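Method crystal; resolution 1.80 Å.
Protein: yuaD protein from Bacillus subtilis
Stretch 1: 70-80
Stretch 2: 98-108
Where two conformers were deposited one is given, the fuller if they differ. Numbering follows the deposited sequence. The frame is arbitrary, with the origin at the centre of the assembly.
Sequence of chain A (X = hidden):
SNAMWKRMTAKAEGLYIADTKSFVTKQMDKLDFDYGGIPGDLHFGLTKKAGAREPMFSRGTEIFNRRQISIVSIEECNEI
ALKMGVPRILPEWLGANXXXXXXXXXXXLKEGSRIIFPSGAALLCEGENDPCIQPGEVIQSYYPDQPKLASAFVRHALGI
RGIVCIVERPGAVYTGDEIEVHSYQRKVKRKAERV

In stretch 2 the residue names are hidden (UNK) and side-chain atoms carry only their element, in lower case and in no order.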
ATOM      1  N   SER A  70     -12.750  -4.558  -0.884  1.00 14.42           N
ATOM      2  CA  SER A  70     -13.105  -4.250   0.491  1.00 15.35           C
ATOM      3  C   SER A  70     -13.380  -5.542   1.246  1.00 14.16           C
ATOM      4  O   SER A  70     -14.129  -6.394   0.766  1.00 13.65           O
ATOM      5  CB  SER A  70     -14.347  -3.357   0.520  1.00 19.91           C
ATOM      6  OG  SER A  70     -14.736  -3.084   1.849  1.00 26.40           O
ATOM      7  N   ILE A  71     -12.771  -5.685   2.423  1.00 12.42           N
ATOM      8  CA  ILE A  71     -12.954  -6.888   3.232  1.00 13.48           C
ATOM      9  C   ILE A  71     -13.405  -6.588   4.664  1.00 13.08           C
ATOM     10  O   ILE A  71     -12.925  -5.643   5.292  1.00 12.09           O
ATOM     11  CB  ILE A  71     -11.643  -7.706   3.344  1.00 13.66           C
ATOM     12  CG1 ILE A  71     -11.057  -7.970   1.956  1.00 16.34           C
ATOM     13  CG2 ILE A  71     -11.915  -9.022   4.069  1.00 12.52           C
ATOM     14  CD1 ILE A  71      -9.767  -8.778   1.995  1.00 18.75           C
ATOM     15  N   VAL A  72     -14.333  -7.397   5.167  1.00 13.50           N
ATOM     16  CA  VAL A  72     -14.812  -7.266   6.543  1.00 13.51           C
ATOM     17  C   VAL A  72     -14.834  -8.671   7.136  1.00 14.08           C
ATOM     18  O   VAL A  72     -14.897  -9.657   6.403  1.00 15.36           O
ATOM     19  CB  VAL A  72     -16.254  -6.677   6.632  1.00 14.28           C
ATOM     20  CG1 VAL A  72     -16.291  -5.295   6.013  1.00 14.27           C
ATOM     21  CG2 VAL A  72     -17.260  -7.601   5.953  1.00 15.37           C
ATOM     22  N   SER A  73     -14.769  -8.775   8.454  1.00 14.99           N
ATOM     23  CA  SER A  73     -14.819 -10.086   9.068  1.00 16.57           C
ATOM     24  C   SER A  73     -16.170 -10.218   9.759  1.00 16.43           C
ATOM     25  O   SER A  73     -16.714  -9.237  10.277  1.00 17.08           O
ATOM     26  CB  SER A  73     -13.679 -10.266  10.073  1.00 18.87           C
ATOM     27  OG  SER A  73     -14.040  -9.823  11.364  1.00 18.92           O
ATOM     28  N   ILE A  74     -16.719 -11.426   9.736  1.00 16.31           N
ATOM     29  CA  ILE A  74     -18.007 -11.692  10.370  1.00 16.30           C
ATOM     30  C   ILE A  74     -17.923 -11.319  11.848  1.00 16.47           C
ATOM     31  O   ILE A  74     -18.855 -10.729  12.404  1.00 16.97           O
ATOM     32  CB  ILE A  74     -18.389 -13.190  10.255  1.00 15.91           C
ATOM     33  CG1 ILE A  74     -18.592 -13.571   8.782  1.00 17.63           C
ATOM     34  CG2 ILE A  74     -19.635 -13.483  11.092  1.00 15.72           C
ATOM     35  CD1 ILE A  74     -19.664 -12.767   8.070  1.00 17.72           C
ATOM     36  N   GLU A  75     -16.802 -11.664  12.482  1.00 16.19           N
ATOM     37  CA  GLU A  75     -16.611 -11.367  13.895  1.00 17.21           C
ATOM     38  C   GLU A  75     -16.700  -9.872  14.202  1.00 17.01           C
ATOM     39  O   GLU A  75     -17.388  -9.471  15.144  1.00 16.78           O
ATOM     40  CB  GLU A  75     -15.262 -11.898  14.390  1.00 16.18           C
ATOM     41  CG  GLU A  75     -15.108 -13.410  14.394  1.00 17.79           C
ATOM     42  CD  GLU A  75     -14.660 -13.965  13.054  1.00 19.64           C
ATOM     43  OE1 GLU A  75     -14.072 -13.199  12.259  1.00 19.55           O
ATOM     44  OE2 GLU A  75     -14.875 -15.170  12.801  1.00 17.72           O
ATOM     45  N   GLU A  76     -16.009  -9.045  13.419  1.00 16.55           N
ATOM     46  CA  GLU A  76     -16.048  -7.604  13.656  1.00 16.89           C
ATOM     47  C   GLU A  76     -17.424  -7.008  13.335  1.00 17.31           C
ATOM     48  O   GLU A  76     -17.871  -6.073  14.005  1.00 17.95           O
ATOM     49  CB  GLU A  76     -14.935  -6.891  12.865  1.00 17.06           C
ATOM     50  CG  GLU A  76     -13.523  -7.292  13.322  1.00 17.39           C
ATOM     51  CD  GLU A  76     -12.415  -6.422  12.738  1.00 18.86           C
ATOM     52  OE1 GLU A  76     -12.506  -6.048  11.550  1.00 18.26           O
ATOM     53  OE2 GLU A  76     -11.438  -6.125  13.468  1.00 20.06           O
ATOM     54  N   CYS A  77     -18.104  -7.548  12.328  1.00 18.05           N
ATOM     55  CA  CYS A  77     -19.434  -7.047  11.985  1.00 18.59           C
ATOM     56  C   CYS A  77     -20.384  -7.309  13.146  1.00 19.30           C
ATOM     57  O   CYS A  77     -21.245  -6.483  13.443  1.00 19.00           O
ATOM     58  CB  CYS A  77     -19.972  -7.725  10.722  1.00 18.70           C
ATOM     59  SG  CYS A  77     -19.250  -7.111   9.186  1.00 19.32           S
ATOM     60  N   ASN A  78     -20.230  -8.463  13.793  1.00 19.82           N
ATOM     61  CA  ASN A  78     -21.069  -8.809  14.939  1.00 21.47           C
ATOM     62  C   ASN A  78     -20.741  -7.843  16.068  1.00 22.47           C
ATOM     63  O   ASN A  78     -21.620  -7.437  16.842  1.00 22.37           O
ATOM     64  CB  ASN A  78     -20.793 -10.244  15.399  1.00 23.51           C
ATOM     65  CG  ASN A  78     -21.357 -11.285  14.446  1.00 26.60           C
ATOM     66  OD1 ASN A  78     -21.103 -12.483  14.596  1.00 29.29           O
ATOM     67  ND2 ASN A  78     -22.129 -10.835  13.463  1.00 26.16           N
ATOM     68  N   GLU A  79     -19.470  -7.471  16.156  1.00 20.61           N
ATOM     69  CA  GLU A  79     -19.016  -6.551  17.186  1.00 22.56           C
ATOM     70  C   GLU A  79     -19.678  -5.192  16.986  1.00 21.26           C
ATOM     71  O   GLU A  79     -20.128  -4.568  17.948  1.00 21.97           O
ATOM     72  CB  GLU A  79     -17.496  -6.406  17.134  1.00 25.77           C
ATOM     73  CG  GLU A  79     -16.876  -6.083  18.477  1.00 29.60           C
ATOM     74  CD  GLU A  79     -15.368  -5.943  18.405  1.00 32.20           C
ATOM     75  OE1 GLU A  79     -14.727  -6.728  17.670  1.00 31.38           O
ATOM     76  OE2 GLU A  79     -14.825  -5.052  19.096  1.00 33.40           O
ATOM     77  N   ILE A  80     -19.740  -4.736  15.738  1.00 20.99           N
ATOM     78  CA  ILE A  80     -20.372  -3.460  15.430  1.00 20.50           C
ATOM     79  C   ILE A  80     -21.850  -3.547  15.823  1.00 22.59           C
ATOM     80  O   ILE A  80     -22.380  -2.641  16.473  1.00 22.19           O
ATOM     81  CB  ILE A  80     -20.266  -3.122  13.917  1.00 20.44           C
ATOM     82  CG1 ILE A  80     -18.800  -2.890  13.532  1.00 18.64           C
ATOM     83  CG2 ILE A  80     -21.102  -1.887  13.594  1.00 19.18           C
ATOM     84  CD1 ILE A  80     -18.582  -2.636  12.034  1.00 17.35           C
ATOM     85  N   UNK A  98     -15.662  -9.139   0.227  1.00 12.45           N
ATOM     86  CA  UNK A  98     -15.324 -10.398   0.867  1.00 13.45           C
ATOM     87  C   UNK A  98     -15.608 -10.306   2.358  1.00 13.22           C
ATOM     88  O   UNK A  98     -15.233  -9.335   3.022  1.00 12.42           O
ATOM     89  c   UNK A  98     -13.823 -10.757   0.687  1.00 15.05           C
ATOM     90  c   UNK A  98     -13.446 -10.714  -0.785  1.00 14.28           C
ATOM     91  c   UNK A  98     -13.544 -12.146   1.270  1.00 14.93           C
ATOM     92  N   UNK A  99     -16.300 -11.309   2.876  1.00 12.12           N
ATOM     93  CA  UNK A  99     -16.589 -11.363   4.296  1.00 13.14           C
ATOM     94  C   UNK A  99     -15.836 -12.595   4.769  1.00 13.47           C
ATOM     95  O   UNK A  99     -16.094 -13.706   4.304  1.00 15.44           O
ATOM     96  c   UNK A  99     -18.089 -11.517   4.536  1.00 13.03           C
ATOM     97  N   UNK A 100     -14.886 -12.399   5.676  1.00 14.16           N
ATOM     98  CA  UNK A 100     -14.097 -13.513   6.182  1.00 14.48           C
ATOM     99  C   UNK A 100     -14.479 -13.890   7.606  1.00 15.61           C
ATOM    100  O   UNK A 100     -15.074 -13.091   8.330  1.00 15.27           O
ATOM    101  c   UNK A 100     -12.150 -12.844   4.742  1.00 15.89           C
ATOM    102  c   UNK A 100     -12.585 -13.183   6.161  1.00 13.51           C
ATOM    103  c   UNK A 100     -12.282 -12.030   7.109  1.00 16.08           C
ATOM    104  N   UNK A 101     -14.160 -15.124   7.986  1.00 15.07           N
ATOM    105  CA  UNK A 101     -14.412 -15.593   9.345  1.00 15.54           C
ATOM    106  C   UNK A 101     -13.068 -16.104   9.850  1.00 15.20           C
ATOM    107  O   UNK A 101     -12.193 -16.473   9.053  1.00 14.32           O
ATOM    108  o   UNK A 101     -15.060 -17.897   8.744  1.00 17.56           O
ATOM    109  c   UNK A 101     -15.477 -16.704   9.385  1.00 15.30           C
ATOM    110  N   UNK A 102     -12.888 -16.098  11.163  1.00 13.91           N
ATOM    111  CA  UNK A 102     -11.630 -16.539  11.721  1.00 15.36           C
ATOM    112  C   UNK A 102     -10.648 -15.390  11.838  1.00 17.21           C
ATOM    113  O   UNK A 102      -9.462 -15.603  12.090  1.00 18.18           O
ATOM    114  N   UNK A 103     -11.135 -14.166  11.664  0.47 16.10           N
ATOM    115  CA  UNK A 103     -10.277 -12.991  11.768  0.51 15.01           C
ATOM    116  C   UNK A 103     -10.928 -11.910  12.627  0.45 16.62           C
ATOM    117  O   UNK A 103     -11.299 -10.843  12.134  0.49 14.51           O
ATOM    118  c   UNK A 103      -9.267 -13.480   9.492  0.54 11.37           C
ATOM    119  c   UNK A 103      -9.962 -12.451  10.373  0.50 14.22           C
ATOM    120 se   UNK A 103      -8.564 -12.755   7.862  0.45 14.81          SE
ATOM    121  c   UNK A 103      -7.068 -11.789   8.597  0.51 12.62           C
ATOM    122  N   UNK A 104     -11.076 -12.179  13.936  1.00 18.19           N
ATOM    123  CA  UNK A 104     -11.688 -11.229  14.871  1.00 18.88           C
ATOM    124  C   UNK A 104     -10.972  -9.882  15.001  1.00 19.08           C
ATOM    125  O   UNK A 104     -11.534  -8.922  15.539  1.00 17.98           O
ATOM    126  c   UNK A 104     -10.644 -13.400  14.635  1.00 18.35           C
ATOM    127  c   UNK A 104     -10.552 -12.930  16.073  1.00 18.94           C
ATOM    128  c   UNK A 104     -11.724 -12.013  16.187  1.00 18.78           C
ATOM    129  N   UNK A 105      -9.737  -9.811  14.513  0.50 17.34           N
ATOM    130  CA  UNK A 105      -8.967  -8.574  14.563  0.50 17.48           C
ATOM    131  C   UNK A 105      -8.482  -8.179  13.173  0.45 16.77           C
ATOM    132  O   UNK A 105      -7.401  -7.606  13.018  0.50 15.37           O
ATOM    133  o   UNK A 105      -8.821  -7.817  17.442  0.48 21.75           O
ATOM    134  c   UNK A 105      -7.772  -8.721  15.506  0.50 19.23           C
ATOM    135  o   UNK A 105      -7.875  -9.787  17.627  0.38 23.49           O
ATOM    136  c   UNK A 105      -8.185  -8.780  16.962  0.54 20.36           C
ATOM    137  N   UNK A 106      -9.298  -8.487  12.170  1.00 15.79           N
ATOM    138  CA  UNK A 106      -8.976  -8.182  10.778  1.00 14.55           C
ATOM    139  C   UNK A 106      -8.532  -6.751  10.531  1.00 15.30           C
ATOM    140  O   UNK A 106      -7.569  -6.504   9.799  1.00 15.55           O
ATOM    141  c   UNK A 106     -10.076  -7.974   8.440  1.00 13.94           C
ATOM    142  c   UNK A 106     -11.444  -8.066   7.763  1.00 12.96           C
ATOM    143  c   UNK A 106      -9.043  -8.815   7.700  1.00 15.64           C
ATOM    144  c   UNK A 106     -10.191  -8.454   9.891  1.00 15.19           C
ATOM    145  N   UNK A 107      -9.242  -5.804  11.126  1.00 14.15           N
ATOM    146  CA  UNK A 107      -8.932  -4.400  10.920  1.00 16.09           C
ATOM    147  C   UNK A 107      -7.494  -4.037  11.288  1.00 15.86           C
ATOM    148  O   UNK A 107      -6.939  -3.067  10.758  1.00 17.68           O
ATOM    149  c   UNK A 107      -9.936  -3.515  11.693  1.00 17.95           C
ATOM    150  o   UNK A 107     -11.266  -3.828  11.253  1.00 18.07           O
ATOM    151  c   UNK A 107      -9.669  -2.041  11.432  1.00 17.29           C
ATOM    152  N   UNK A 108      -6.878  -4.822  12.166  1.00 16.46           N
ATOM    153  CA  UNK A 108      -5.499  -4.553  12.572  1.00 17.44           C
ATOM    154  C   UNK A 108      -4.448  -5.136  11.628  1.00 16.82           C
ATOM    155  O   UNK A 108      -3.258  -4.882  11.807  1.00 18.12           O
ATOM    156  c   UNK A 108      -5.237  -5.085  13.982  1.00 18.83           C
ATOM    157  o   UNK A 108      -6.011  -4.385  14.938  1.00 24.45           O
TER
HETATM  158  O   HOH W   1     -14.126  -9.149  16.510  1.00 27.41           O
HETATM  159  O   HOH W   2     -11.859  -6.383  17.186  1.00 36.27           O

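Position 98 carries three side-chain carbons, one bearing the other two. Its CB lies 4.1 Å from Ile 71 CG1, on the sheet face shared with Ile 71. A carbon forked at CB identifies valine, Val 98. Its backbone opens a parallel ladder: Val 98 N donates to Ser 70 O (3.2 Å), and Val 72 N donates to Val 98 O (3.0 Å).

Position 99 has a single carbon, 4.2 Å from Val 72 CG2 and 4.1 Å from Ile 74 CD1, on the other face of the sheet. It is alanine, Ala 99. Its CA approaches Val 72 O at 3.2 Å in a CA-H...O contact.

At position 100 three carbons again fork at CB; one branch lies 3.9 Å from Ile 71 CG2, the other 3.7 Å from Ser 73 CB. This is Val 100, back on the face of Ile 71. Val 100 N donates to Val 72 O (2.8 Å), and Ile 74 N donates to Val 100 O (2.7 Å), carrying the ladder into the first turn of the helix.

Position 101 shows one carbon followed by one oxygen, with the carbon 3.8 Å from Glu 75 OE2. It is serine, Ser 101, whose hydroxyl is hydrogen-bonded elsewhere in the structure.

Position 102 has no side-chain atoms and is Gly 102. Its phi/psi of 89/12 would jam a CB against the preceding carbonyl oxygen. Gly 102 N donates to Glu 75 OE2 at 2.7 Å, almost linearly.

Position 103 has an unbranched chain of two carbons, selenium and a terminal carbon: selenomethionine, Met 103. Its CB is 4.3 Å from Ser 73 CB, but the chain's end leads away. Met 103 N donates to Glu 75 OE1 (3.1 Å), and Met 103 O accepts from Ser 73 OG (3.0 Å).

At position 104 three carbons close a ring onto the backbone nitrogen, with CB 4.0 Å from Glu 75 CB. This is Pro 104. Water 1 bridges Pro 104 O and Glu 79 OE1, 2.8 Å from each.

Position 105 has two carbons, the second carrying two oxygens, and points away from the helix: aspartate, Asp 105.

Position 106 has four carbons forked at the second. One terminal carbon lies 3.5 Å from Ser 73 N and 3.8 Å from Ile 71 CG2, as suits leucine, Leu 106.

Position 107 has a carbon bearing one oxygen and one carbon; the oxygen is 2.6 Å from Glu 76 OE1. It is Thr 107, whose OG1 donates to that atom while Thr 107 N donates to Glu 76 OE2 (3.2 Å).

Position 108, one carbon then one oxygen, is Ser 108, without contact to stretch 1.

The contact thus joins a parallel strand pair to a helix-to-loop clasp. Ser 73 OG links the two, accepting from Glu 76 N as an N-cap while donating to Met 103 O. Beyond it, the Glu 75 and Glu 76 carboxylates gather backbone amides of the loop and the 3-10 segment.

Stretch 2 98-108: VAVSGMPDLTS
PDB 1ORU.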